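Local coordinates for 433aa long hypothetical phosphoribosylglycinamide formyl transferase (Pyrococcus horikoshii, PDB 2DWC), which is of unconfirmed function but is probably a PurT-like member of the ATP-grasp superfamily, modelled here with adenosine-5'-diphosphate bound, at residues Ala132-Ser137 and Val287-Val292; Val209-Leu214 and Met280-Asp285; Pro230-His235 and Ala249-Lys254; Arg261-Ile266 and Phe276-Phe281. One frame throughout, in Å; residues are numbered along the deposited sequence.

Contact 1 of 4, residues Ala132-Ser137 and Val287-Val292. With ADP (adenosine-5'-diphosphate), chain H.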
# COMPACT_ATOMS: atom_id res chain seq x y z
N ALA B 132 14.56 0.22 33.04
CA ALA B 132 13.60 -0.78 32.59
C ALA B 132 13.76 -2.05 33.43
O ALA B 132 12.80 -2.79 33.61
CB ALA B 132 13.85 -1.14 31.06
N LYS B 133 14.99 -2.30 33.89
CA LYS B 133 15.32 -3.48 34.70
C LYS B 133 15.02 -4.76 33.96
O LYS B 133 14.20 -5.58 34.39
CB LYS B 133 14.56 -3.43 36.02
CG LYS B 133 14.93 -2.23 36.84
CD LYS B 133 14.10 -2.20 38.12
CE LYS B 133 14.46 -1.00 38.99
NZ LYS B 133 13.66 -1.02 40.26
N VAL B 134 15.68 -4.93 32.82
CA VAL B 134 15.49 -6.12 32.01
C VAL B 134 16.83 -6.78 31.83
O VAL B 134 17.87 -6.14 31.91
CB VAL B 134 14.91 -5.77 30.60
CG1 VAL B 134 13.50 -5.23 30.73
CG2 VAL B 134 15.81 -4.79 29.89
N PRO B 135 16.82 -8.09 31.59
CA PRO B 135 18.08 -8.81 31.41
C PRO B 135 18.82 -8.42 30.13
O PRO B 135 18.20 -8.16 29.10
CB PRO B 135 17.66 -10.29 31.41
CG PRO B 135 16.26 -10.25 30.90
CD PRO B 135 15.65 -8.98 31.44
N THR B 136 20.14 -8.36 30.22
CA THR B 136 20.97 -8.03 29.07
C THR B 136 22.26 -8.80 29.21
O THR B 136 22.50 -9.42 30.25
CB THR B 136 21.39 -6.55 29.02
OG1 THR B 136 22.36 -6.31 30.05
CG2 THR B 136 20.20 -5.63 29.23
N SER B 137 23.07 -8.77 28.17
CA SER B 137 24.38 -9.40 28.20
C SER B 137 25.19 -8.72 29.30
O SER B 137 24.96 -7.56 29.62
CB SER B 137 25.09 -9.19 26.86
OG SER B 137 25.32 -7.80 26.60
N VAL B 287 15.52 -14.94 27.37
CA VAL B 287 15.54 -13.76 26.48
C VAL B 287 16.44 -12.66 27.06
O VAL B 287 16.41 -12.39 28.27
CB VAL B 287 14.09 -13.23 26.28
CG1 VAL B 287 14.06 -12.05 25.28
CG2 VAL B 287 13.20 -14.36 25.78
N TRP B 288 17.24 -12.04 26.20
CA TRP B 288 18.11 -10.93 26.62
C TRP B 288 17.78 -9.71 25.78
O TRP B 288 17.62 -9.85 24.57
CB TRP B 288 19.58 -11.26 26.35
CG TRP B 288 20.18 -12.38 27.17
CD1 TRP B 288 20.93 -12.24 28.31
CD2 TRP B 288 20.16 -13.78 26.86
NE1 TRP B 288 21.39 -13.47 28.72
CE2 TRP B 288 20.94 -14.44 27.85
CE3 TRP B 288 19.58 -14.55 25.84
CZ2 TRP B 288 21.15 -15.83 27.85
CZ3 TRP B 288 19.79 -15.95 25.84
CH2 TRP B 288 20.57 -16.56 26.84
N ALA B 289 17.68 -8.53 26.39
CA ALA B 289 17.42 -7.29 25.64
C ALA B 289 18.74 -6.83 25.08
O ALA B 289 19.74 -6.78 25.81
CB ALA B 289 16.83 -6.19 26.53
N ASN B 290 18.76 -6.45 23.81
CA ASN B 290 20.00 -6.03 23.20
C ASN B 290 20.00 -4.52 23.04
O ASN B 290 20.79 -3.83 23.66
CB ASN B 290 20.18 -6.74 21.86
CG ASN B 290 21.35 -6.22 21.06
OD1 ASN B 290 22.32 -5.72 21.62
ND2 ASN B 290 21.27 -6.35 19.74
N GLU B 291 19.11 -3.99 22.21
CA GLU B 291 19.06 -2.54 22.05
C GLU B 291 17.66 -2.19 21.53
O GLU B 291 16.80 -3.05 21.48
CB GLU B 291 20.13 -2.10 21.06
CG GLU B 291 19.92 -2.63 19.65
CD GLU B 291 21.09 -2.31 18.74
OE1 GLU B 291 21.83 -1.37 19.05
OE2 GLU B 291 21.25 -3.00 17.71
N VAL B 292 17.41 -0.94 21.18
CA VAL B 292 16.07 -0.60 20.70
C VAL B 292 16.12 0.59 19.75
O VAL B 292 16.92 1.51 19.94
CB VAL B 292 15.12 -0.31 21.92
CG1 VAL B 292 15.81 0.58 22.88
CG2 VAL B 292 13.81 0.37 21.46
PB ADP H . 24.23 -2.48 15.66
O1B ADP H . 23.03 -1.62 15.56
O2B ADP H . 24.54 -3.64 14.59
O3B ADP H . 25.53 -2.04 16.50
PA ADP H . 24.73 -4.40 17.64
O1A ADP H . 26.14 -4.00 17.45
O2A ADP H . 24.29 -4.24 19.18
O3A ADP H . 23.70 -3.51 16.79
O5' ADP H . 24.49 -5.94 17.23
C5' ADP H . 24.78 -6.39 15.91
C4' ADP H . 24.81 -7.91 15.90
O4' ADP H . 26.00 -8.43 16.52
C3' ADP H . 23.66 -8.45 16.75
O3' ADP H . 22.46 -8.43 15.97
C2' ADP H . 24.16 -9.88 16.90
O2' ADP H . 24.08 -10.55 15.64
C1' ADP H . 25.63 -9.62 17.25
N9 ADP H . 25.79 -9.32 18.70
C8 ADP H . 25.83 -8.12 19.25
N7 ADP H . 26.01 -8.24 20.57
C5 ADP H . 26.08 -9.54 20.85
C6 ADP H . 26.25 -10.27 22.02
N6 ADP H . 26.42 -9.66 23.18
N1 ADP H . 26.25 -11.61 21.94
C2 ADP H . 26.12 -12.24 20.79
N3 ADP H . 25.96 -11.57 19.66
C4 ADP H . 25.94 -10.23 19.65
O HOH W 1 22.13 -8.26 25.55
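Pro135 and Ala289 meet through their backbones: Ala289 N donates to Pro135 O over 2.8 Å in a nearly straight bond (169° at the hydrogen), the donor tilted 22° from the carbonyl plane. Around this bond the fit is close. The methyl of Ala289 sits beside the same carbonyl oxygen and also meets Val134 CG2 at 3.8 Å; that branch stands between the backbone N and carbonyl carbon of its own residue (chi1 -66° places CG1 anti to the carbonyl carbon). On the neighbouring residue, Pro135 CG rests on Val287 O at 3.4 Å, and Thr136 CB and CG2 touch Ala289 O, although the CB bond itself leads away. Thr136 O lies near the plane of the Trp288 ring, at its edge, 3.8 Å from CD1. One water joins the two backbones, accepting from Ser137 N and donating to Ala289 O, each at 2.8 Å. Segment 132-137 lies in the connection between helix 121-132 and strand 139-142 of the ATP-grasp domain, and here it runs against strand 286-293. Beyond Ala289 that strand has a classic beta bulge, Asn290 and Glu291 both facing Glu279, and both residues belong to the adenosine-5'-diphosphate pocket; Glu291 OE2 comes to 2.7 Å from O3A of the ligand. Ser137 OG, also in the pocket, is hydrogen-bonded to Glu202 and Arg125, while Leu128 of the preceding helix packs on Val134.

Contact 2 of 4, residues Val209-Leu214 and Met280-Asp285. With ADP (adenosine-5'-diphosphate), chain H.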
# COMPACT_ATOMS: atom_id res chain seq x y z
N VAL B 209 18.14 -17.30 17.98
CA VAL B 209 17.70 -16.31 17.00
C VAL B 209 17.55 -14.94 17.63
O VAL B 209 17.38 -14.82 18.83
CB VAL B 209 16.34 -16.74 16.41
CG1 VAL B 209 15.26 -16.70 17.50
CG2 VAL B 209 15.97 -15.87 15.19
N GLU B 210 17.64 -13.91 16.80
CA GLU B 210 17.46 -12.54 17.28
C GLU B 210 16.06 -12.16 16.83
O GLU B 210 15.63 -12.55 15.74
CB GLU B 210 18.43 -11.58 16.60
CG GLU B 210 19.85 -12.00 16.55
CD GLU B 210 20.71 -10.95 15.89
OE1 GLU B 210 21.60 -11.32 15.11
OE2 GLU B 210 20.49 -9.73 16.17
N VAL B 211 15.36 -11.39 17.65
CA VAL B 211 14.00 -10.98 17.29
C VAL B 211 13.81 -9.48 17.49
O VAL B 211 14.47 -8.85 18.30
CB VAL B 211 12.94 -11.70 18.14
CG1 VAL B 211 12.99 -13.23 17.90
CG2 VAL B 211 13.18 -11.38 19.60
N THR B 212 12.90 -8.92 16.71
CA THR B 212 12.57 -7.50 16.86
C THR B 212 11.13 -7.50 17.32
O THR B 212 10.28 -8.12 16.64
CB THR B 212 12.56 -6.76 15.50
OG1 THR B 212 13.85 -6.84 14.87
CG2 THR B 212 12.23 -5.29 15.73
N GLU B 213 10.85 -6.93 18.50
CA GLU B 213 9.47 -6.83 18.93
C GLU B 213 9.01 -5.40 18.60
O GLU B 213 9.56 -4.41 19.14
CB GLU B 213 9.34 -7.08 20.44
CG GLU B 213 7.90 -6.94 20.94
CD GLU B 213 6.90 -7.80 20.16
OE1 GLU B 213 7.27 -8.93 19.80
OE2 GLU B 213 5.74 -7.35 19.92
N LEU B 214 8.01 -5.31 17.72
CA LEU B 214 7.52 -4.00 17.25
C LEU B 214 6.43 -3.42 18.12
O LEU B 214 5.32 -3.16 17.66
CB LEU B 214 7.03 -4.18 15.80
CG LEU B 214 8.16 -4.58 14.84
CD1 LEU B 214 7.54 -5.10 13.51
CD2 LEU B 214 9.10 -3.36 14.60
N MET B 280 16.06 -8.24 20.68
CA MET B 280 16.34 -9.20 21.75
C MET B 280 16.99 -10.47 21.22
O MET B 280 16.85 -10.81 20.04
CB MET B 280 15.04 -9.58 22.43
CG MET B 280 14.40 -8.42 23.17
SD MET B 280 12.85 -8.88 23.92
CE MET B 280 11.85 -7.46 23.75
N PHE B 281 17.72 -11.17 22.09
CA PHE B 281 18.33 -12.45 21.72
C PHE B 281 17.51 -13.53 22.45
O PHE B 281 17.12 -13.34 23.60
CB PHE B 281 19.81 -12.54 22.21
CG PHE B 281 20.70 -11.44 21.70
CD1 PHE B 281 20.61 -11.00 20.38
CD2 PHE B 281 21.68 -10.89 22.53
CE1 PHE B 281 21.49 -10.03 19.88
CE2 PHE B 281 22.58 -9.93 22.04
CZ PHE B 281 22.49 -9.50 20.71
N VAL B 282 17.26 -14.65 21.78
CA VAL B 282 16.48 -15.73 22.39
C VAL B 282 17.23 -17.06 22.32
O VAL B 282 17.76 -17.43 21.27
CB VAL B 282 15.11 -15.93 21.67
CG1 VAL B 282 14.33 -17.09 22.35
CG2 VAL B 282 14.29 -14.64 21.72
N LYS B 283 17.27 -17.77 23.45
CA LYS B 283 17.91 -19.09 23.48
C LYS B 283 16.95 -19.91 24.34
O LYS B 283 16.92 -19.76 25.56
CB LYS B 283 19.30 -19.01 24.13
CG LYS B 283 20.21 -20.17 23.71
CD LYS B 283 21.07 -20.63 24.85
CE LYS B 283 21.84 -21.88 24.45
NZ LYS B 283 22.23 -22.65 25.68
N GLY B 284 16.14 -20.75 23.70
CA GLY B 284 15.16 -21.51 24.44
C GLY B 284 14.13 -20.57 25.04
O GLY B 284 13.54 -19.75 24.32
N ASP B 285 13.89 -20.66 26.35
CA ASP B 285 12.92 -19.78 26.99
C ASP B 285 13.61 -18.51 27.52
O ASP B 285 12.93 -17.62 28.04
CB ASP B 285 12.23 -20.48 28.17
CG ASP B 285 11.25 -21.58 27.74
OD1 ASP B 285 10.62 -22.18 28.65
OD2 ASP B 285 11.10 -21.86 26.53
PB ADP H . 24.23 -2.48 15.66
O1B ADP H . 23.03 -1.62 15.56
O2B ADP H . 24.54 -3.64 14.59
O3B ADP H . 25.53 -2.04 16.50
PA ADP H . 24.73 -4.40 17.64
O1A ADP H . 26.14 -4.00 17.45
O2A ADP H . 24.29 -4.24 19.18
O3A ADP H . 23.70 -3.51 16.79
O5' ADP H . 24.49 -5.94 17.23
C5' ADP H . 24.78 -6.39 15.91
C4' ADP H . 24.81 -7.91 15.90
O4' ADP H . 26.00 -8.43 16.52
C3' ADP H . 23.66 -8.45 16.75
O3' ADP H . 22.46 -8.43 15.97
C2' ADP H . 24.16 -9.88 16.90
O2' ADP H . 24.08 -10.55 15.64
C1' ADP H . 25.63 -9.62 17.25
N9 ADP H . 25.79 -9.32 18.70
C8 ADP H . 25.83 -8.12 19.25
N7 ADP H . 26.01 -8.24 20.57
C5 ADP H . 26.08 -9.54 20.85
C6 ADP H . 26.25 -10.27 22.02
N6 ADP H . 26.42 -9.66 23.18
N1 ADP H . 26.25 -11.61 21.94
C2 ADP H . 26.12 -12.24 20.79
N3 ADP H . 25.96 -11.57 19.66
C4 ADP H . 25.94 -10.23 19.65
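Val211 and Met280 form the close-packed end of this antiparallel strand pair. Their backbones exchange two bonds of 2.9 Å, Val211 N to Met280 O and Met280 N to Val211 O, and Val211 CG2 reaches Met280 CB at 3.8 Å as the two side chains cross obliquely. The same CG2 touches Val282 CG2. At Val209 the grip slackens: Val282 N still donates to Val209 O, but the return bond from Val209 N to Val282 O is weak at 3.3 Å, and beyond the strand Gly284 and Asp285 form an exposed turn. These strands, 209-219 and 274-283, are neighbours in a mixed sheet to which the ATP-grasp domain contributes, and the non-hydrogen-bonded pair Glu210 and Phe281 faces the adenosine-5'-diphosphate. Their side chains lie side by side and point the same way, with carboxylate and ring planes 76° apart; Glu210 OE2 stands at the ring edge, 3.9 Å from Phe281 CE1. Glu210 CG is anti to its carbonyl carbon (chi1 -49°), and the extended chain beyond it takes the carboxylate to the ribose, where OE1 accepts from O2' at 2.7 Å. Phe281 CZ approaches C5 of the adenine at 3.6 Å, and Phe207 stacks on Phe281.

Contact 3 of 4, residues Pro230-His235 and Ala249-Lys254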
# COMPACT_ATOMS: atom_id res chain seq x y z
N PRO B 230 2.83 -6.78 18.37
CA PRO B 230 2.71 -7.67 17.21
C PRO B 230 3.50 -8.95 17.53
O PRO B 230 4.28 -9.00 18.51
CB PRO B 230 3.45 -6.91 16.08
CG PRO B 230 3.30 -5.46 16.48
CD PRO B 230 3.46 -5.50 18.03
N LYS B 231 3.36 -9.98 16.70
CA LYS B 231 4.15 -11.18 16.93
C LYS B 231 5.64 -10.83 16.72
O LYS B 231 5.98 -10.00 15.87
CB LYS B 231 3.73 -12.28 15.94
CG LYS B 231 2.41 -12.90 16.27
CD LYS B 231 2.68 -13.92 17.41
CE LYS B 231 1.48 -14.76 17.74
NZ LYS B 231 1.91 -15.84 18.69
N PRO B 232 6.55 -11.46 17.48
CA PRO B 232 7.98 -11.18 17.33
C PRO B 232 8.44 -11.44 15.86
O PRO B 232 7.93 -12.35 15.19
CB PRO B 232 8.64 -12.19 18.30
CG PRO B 232 7.61 -12.37 19.36
CD PRO B 232 6.29 -12.40 18.59
N VAL B 233 9.41 -10.66 15.41
CA VAL B 233 9.94 -10.80 14.06
C VAL B 233 11.33 -11.39 14.14
O VAL B 233 12.21 -10.81 14.77
CB VAL B 233 10.00 -9.39 13.34
CG1 VAL B 233 10.92 -9.41 12.11
CG2 VAL B 233 8.59 -8.98 12.96
N GLY B 234 11.55 -12.56 13.54
CA GLY B 234 12.89 -13.08 13.56
C GLY B 234 13.76 -12.49 12.45
O GLY B 234 13.23 -12.03 11.43
N HIS B 235 15.09 -12.47 12.62
CA HIS B 235 15.96 -11.97 11.55
C HIS B 235 17.41 -12.37 11.74
O HIS B 235 17.78 -12.87 12.79
CB HIS B 235 15.89 -10.43 11.46
CG HIS B 235 16.30 -9.73 12.72
ND1 HIS B 235 17.59 -9.31 12.95
CD2 HIS B 235 15.57 -9.33 13.80
CE1 HIS B 235 17.64 -8.68 14.12
NE2 HIS B 235 16.43 -8.68 14.65
N ALA B 249 8.47 -15.25 14.64
CA ALA B 249 9.72 -15.92 14.98
C ALA B 249 9.34 -17.30 15.57
O ALA B 249 8.36 -17.42 16.29
CB ALA B 249 10.48 -15.10 16.02
N GLU B 250 10.12 -18.33 15.26
CA GLU B 250 9.81 -19.66 15.76
C GLU B 250 10.46 -19.87 17.12
O GLU B 250 11.52 -20.50 17.23
CB GLU B 250 10.28 -20.70 14.75
CG GLU B 250 9.47 -20.61 13.43
CD GLU B 250 9.84 -21.72 12.43
OE1 GLU B 250 10.94 -21.66 11.85
OE2 GLU B 250 9.01 -22.65 12.25
N ILE B 251 9.83 -19.28 18.14
CA ILE B 251 10.31 -19.36 19.51
C ILE B 251 9.20 -19.91 20.40
O ILE B 251 8.02 -19.92 20.02
CB ILE B 251 10.76 -17.95 20.04
CG1 ILE B 251 9.55 -17.00 20.09
CG2 ILE B 251 11.90 -17.42 19.17
CD1 ILE B 251 9.87 -15.61 20.71
N SER B 252 9.56 -20.38 21.60
CA SER B 252 8.57 -20.94 22.51
C SER B 252 7.58 -19.91 22.98
O SER B 252 7.84 -18.70 22.96
CB SER B 252 9.24 -21.57 23.74
OG SER B 252 9.92 -20.58 24.50
N GLU B 253 6.43 -20.41 23.41
CA GLU B 253 5.37 -19.58 23.93
C GLU B 253 5.89 -18.86 25.18
O GLU B 253 5.53 -17.71 25.44
CB GLU B 253 4.15 -20.42 24.24
CG GLU B 253 2.87 -19.66 24.04
CD GLU B 253 1.68 -20.57 23.89
OE1 GLU B 253 1.73 -21.51 23.06
OE2 GLU B 253 0.67 -20.33 24.59
N LYS B 254 6.74 -19.54 25.95
CA LYS B 254 7.31 -18.89 27.14
C LYS B 254 8.23 -17.75 26.74
O LYS B 254 8.18 -16.66 27.31
CB LYS B 254 8.12 -19.88 27.99
CG LYS B 254 7.25 -20.79 28.82
CD LYS B 254 8.02 -21.50 29.93
CE LYS B 254 7.09 -22.44 30.69
NZ LYS B 254 7.73 -23.02 31.92
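Ala249 directs its methyl at the backbone between Pro232 and Gly234. Its CB lies 3.7 Å from Gly234 N and 4.1 Å from Pro232 CB. Gly234 has no side chain, and the alanine methyl lies directly against its backbone N. Pro232 CB points toward the segment 249-254, and CG of the same ring meets Ile251 CD1 at 4.2 Å, ring and isoleucine branch inclined to each other. Ile251 CG1 stands between its own backbone N and carbonyl carbon (chi1 64°), and an anti chi2 carries CD1 out to the proline. Within the ATP-grasp domain, this contact joins strand 225-238 to the turn that precedes helix 253-270, where Glu250 centres an inverse gamma turn and Ser252 is the N-cap, its OG accepting from Ala255 N. One polar bond spans the segments: Ala249 N donates to Pro232 O at 3.0 Å, with a 150° angle at the hydrogen and the donor above the carbonyl plane, 43° out of it. Apolar neighbours extend the packing, since Val259 of the helix lies against both Pro232 and Ile251. Ser252 OG is also hydrogen-bonded to Asp285 OD2, and Lys231 NZ forms a salt bridge with Glu256.

Contact 4 of 4, residues Arg261-Ile266 and Phe276-Phe281. With ADP (adenosine-5'-diphosphate), chain H.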
# COMPACT_ATOMS: atom_id res chain seq x y z
N ARG B 261 7.05 -9.06 27.77
CA ARG B 261 7.31 -8.46 29.07
C ARG B 261 8.50 -7.49 29.04
O ARG B 261 8.44 -6.38 29.61
CB ARG B 261 7.57 -9.59 30.11
CG ARG B 261 7.67 -9.10 31.56
CD ARG B 261 8.18 -10.22 32.52
NE ARG B 261 9.60 -10.51 32.36
CZ ARG B 261 10.59 -9.72 32.79
NH1 ARG B 261 10.31 -8.57 33.40
NH2 ARG B 261 11.85 -10.10 32.62
N ILE B 262 9.59 -7.92 28.41
CA ILE B 262 10.82 -7.10 28.33
C ILE B 262 10.55 -5.86 27.48
O ILE B 262 10.92 -4.73 27.85
CB ILE B 262 11.97 -7.94 27.74
CG1 ILE B 262 12.48 -8.90 28.83
CG2 ILE B 262 13.12 -7.05 27.26
CD1 ILE B 262 13.36 -9.96 28.35
N ALA B 263 9.90 -6.06 26.33
CA ALA B 263 9.58 -4.90 25.47
C ALA B 263 8.72 -3.89 26.25
O ALA B 263 8.96 -2.68 26.20
CB ALA B 263 8.81 -5.39 24.15
N LYS B 264 7.72 -4.36 26.99
CA LYS B 264 6.86 -3.44 27.73
C LYS B 264 7.63 -2.60 28.76
O LYS B 264 7.38 -1.39 28.90
CB LYS B 264 5.73 -4.22 28.44
CG LYS B 264 4.77 -3.37 29.30
CD LYS B 264 3.89 -2.47 28.47
CE LYS B 264 2.61 -2.07 29.23
NZ LYS B 264 2.87 -1.29 30.48
N ARG B 265 8.55 -3.25 29.46
CA ARG B 265 9.35 -2.54 30.48
C ARG B 265 10.20 -1.46 29.80
O ARG B 265 10.35 -0.37 30.34
CB ARG B 265 10.26 -3.52 31.22
CG ARG B 265 9.55 -4.26 32.37
CD ARG B 265 10.54 -5.20 33.04
NE ARG B 265 10.08 -5.73 34.30
CZ ARG B 265 9.81 -5.00 35.38
NH1 ARG B 265 9.96 -3.67 35.34
NH2 ARG B 265 9.42 -5.59 36.50
N ILE B 266 10.69 -1.75 28.61
CA ILE B 266 11.53 -0.79 27.89
C ILE B 266 10.69 0.37 27.34
O ILE B 266 11.04 1.53 27.52
CB ILE B 266 12.29 -1.45 26.76
CG1 ILE B 266 13.41 -2.33 27.36
CG2 ILE B 266 12.91 -0.38 25.81
CD1 ILE B 266 13.99 -3.37 26.38
N PHE B 276 8.25 0.92 18.23
CA PHE B 276 9.63 0.78 18.65
C PHE B 276 10.12 -0.57 18.13
O PHE B 276 9.36 -1.52 18.10
CB PHE B 276 9.70 0.72 20.21
CG PHE B 276 9.38 2.03 20.89
CD1 PHE B 276 8.07 2.47 21.01
CD2 PHE B 276 10.40 2.82 21.41
CE1 PHE B 276 7.77 3.70 21.63
CE2 PHE B 276 10.11 4.06 22.05
CZ PHE B 276 8.79 4.48 22.15
N GLY B 277 11.38 -0.64 17.73
CA GLY B 277 11.90 -1.93 17.29
C GLY B 277 12.80 -2.39 18.45
O GLY B 277 13.97 -2.02 18.55
N VAL B 278 12.23 -3.19 19.36
CA VAL B 278 13.05 -3.67 20.48
C VAL B 278 13.77 -4.95 20.07
O VAL B 278 13.13 -5.96 19.78
CB VAL B 278 12.15 -3.94 21.71
CG1 VAL B 278 13.04 -4.29 22.91
CG2 VAL B 278 11.26 -2.70 21.99
N GLU B 279 15.10 -4.92 20.11
CA GLU B 279 15.93 -6.03 19.67
C GLU B 279 16.26 -6.94 20.84
O GLU B 279 16.69 -6.44 21.87
CB GLU B 279 17.22 -5.49 19.07
CG GLU B 279 17.04 -4.76 17.72
CD GLU B 279 16.38 -5.65 16.69
OE1 GLU B 279 16.76 -6.85 16.60
OE2 GLU B 279 15.48 -5.16 15.97
N MET B 280 16.06 -8.24 20.68
CA MET B 280 16.34 -9.20 21.75
C MET B 280 16.99 -10.47 21.22
O MET B 280 16.85 -10.81 20.04
CB MET B 280 15.04 -9.58 22.43
CG MET B 280 14.40 -8.42 23.17
SD MET B 280 12.85 -8.88 23.92
CE MET B 280 11.85 -7.46 23.75
N PHE B 281 17.72 -11.17 22.09
CA PHE B 281 18.33 -12.45 21.72
C PHE B 281 17.51 -13.53 22.45
O PHE B 281 17.12 -13.34 23.60
CB PHE B 281 19.81 -12.54 22.21
CG PHE B 281 20.70 -11.44 21.70
CD1 PHE B 281 20.61 -11.00 20.38
CD2 PHE B 281 21.68 -10.89 22.53
CE1 PHE B 281 21.49 -10.03 19.88
CE2 PHE B 281 22.58 -9.93 22.04
CZ PHE B 281 22.49 -9.50 20.71
PB ADP H . 24.23 -2.48 15.66
O1B ADP H . 23.03 -1.62 15.56
O2B ADP H . 24.54 -3.64 14.59
O3B ADP H . 25.53 -2.04 16.50
PA ADP H . 24.73 -4.40 17.64
O1A ADP H . 26.14 -4.00 17.45
O2A ADP H . 24.29 -4.24 19.18
O3A ADP H . 23.70 -3.51 16.79
O5' ADP H . 24.49 -5.94 17.23
C5' ADP H . 24.78 -6.39 15.91
C4' ADP H . 24.81 -7.91 15.90
O4' ADP H . 26.00 -8.43 16.52
C3' ADP H . 23.66 -8.45 16.75
O3' ADP H . 22.46 -8.43 15.97
C2' ADP H . 24.16 -9.88 16.90
O2' ADP H . 24.08 -10.55 15.64
C1' ADP H . 25.63 -9.62 17.25
N9 ADP H . 25.79 -9.32 18.70
C8 ADP H . 25.83 -8.12 19.25
N7 ADP H . 26.01 -8.24 20.57
C5 ADP H . 26.08 -9.54 20.85
C6 ADP H . 26.25 -10.27 22.02
N6 ADP H . 26.42 -9.66 23.18
N1 ADP H . 26.25 -11.61 21.94
C2 ADP H . 26.12 -12.24 20.79
N3 ADP H . 25.96 -11.57 19.66
C4 ADP H . 25.94 -10.23 19.65
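Helix 261-266 lies over strand 277-281 with the short axes 9.4 Å apart and their directions 135° from each other, the closest CA atoms being those of Ala263 and Val278. The interface between them is apolar. Met280 reaches across: its CG is anti to the carbonyl carbon, SD continues anti, and chi3 of -144° turns CE onto the helix. There CE touches Ala263 CB at 3.7 Å and Ala263 N at 3.5 Å, lying against the helix backbone as well as the methyl. Ile262 and Met280 slide past one another in opposite directions, which brings Ile262 CG2 within 3.8 Å of both SD and CE of the methionine. One turn along, Ile266 CD1 meets Val278 CG1 at 3.7 Å; Val278 CG1 is anti to its backbone N (chi1 -174°), and CG2, the other branch, is 4.2 Å from Ala263 CB. The helix side chains that face the strand are thus Ile262 and Ile266, one turn apart, with Ala263 beside them. Val287 and Ala289 of the adjoining strand extend the bed under Ile262. On the strand, alternation sends Glu279 away from the helix, where its carboxylate is hydrogen-bonded to Thr212 and His235. This is a helix of the ATP-grasp domain packed on one face of a mixed sheet, whose other face carries Phe281 of the adenosine-5'-diphosphate pocket.

In the fold
Contacts 2, 3 and 4 are buried, whereas contact 1 is partly buried; all four belong to the ATP-grasp domain. Contacts 2 and 4 both include Met280 on strand 274-283, which takes part in antiparallel backbone pairing in the one and packs beneath helix 253-270 in the other. Contact 3 closes at the start of that helix and touches contact 2 through Asp285 OD2 and Ser252 OG, 2.7 Å apart. Contact 1 adds strand 286-293, next to 274-283 in the same sheet. Chemistry follows place: contact 4 is wholly apolar across its segments, contact 3 has a single bond, contact 2 has four, one of them weak, and contact 1 has one direct bond and a bridging water.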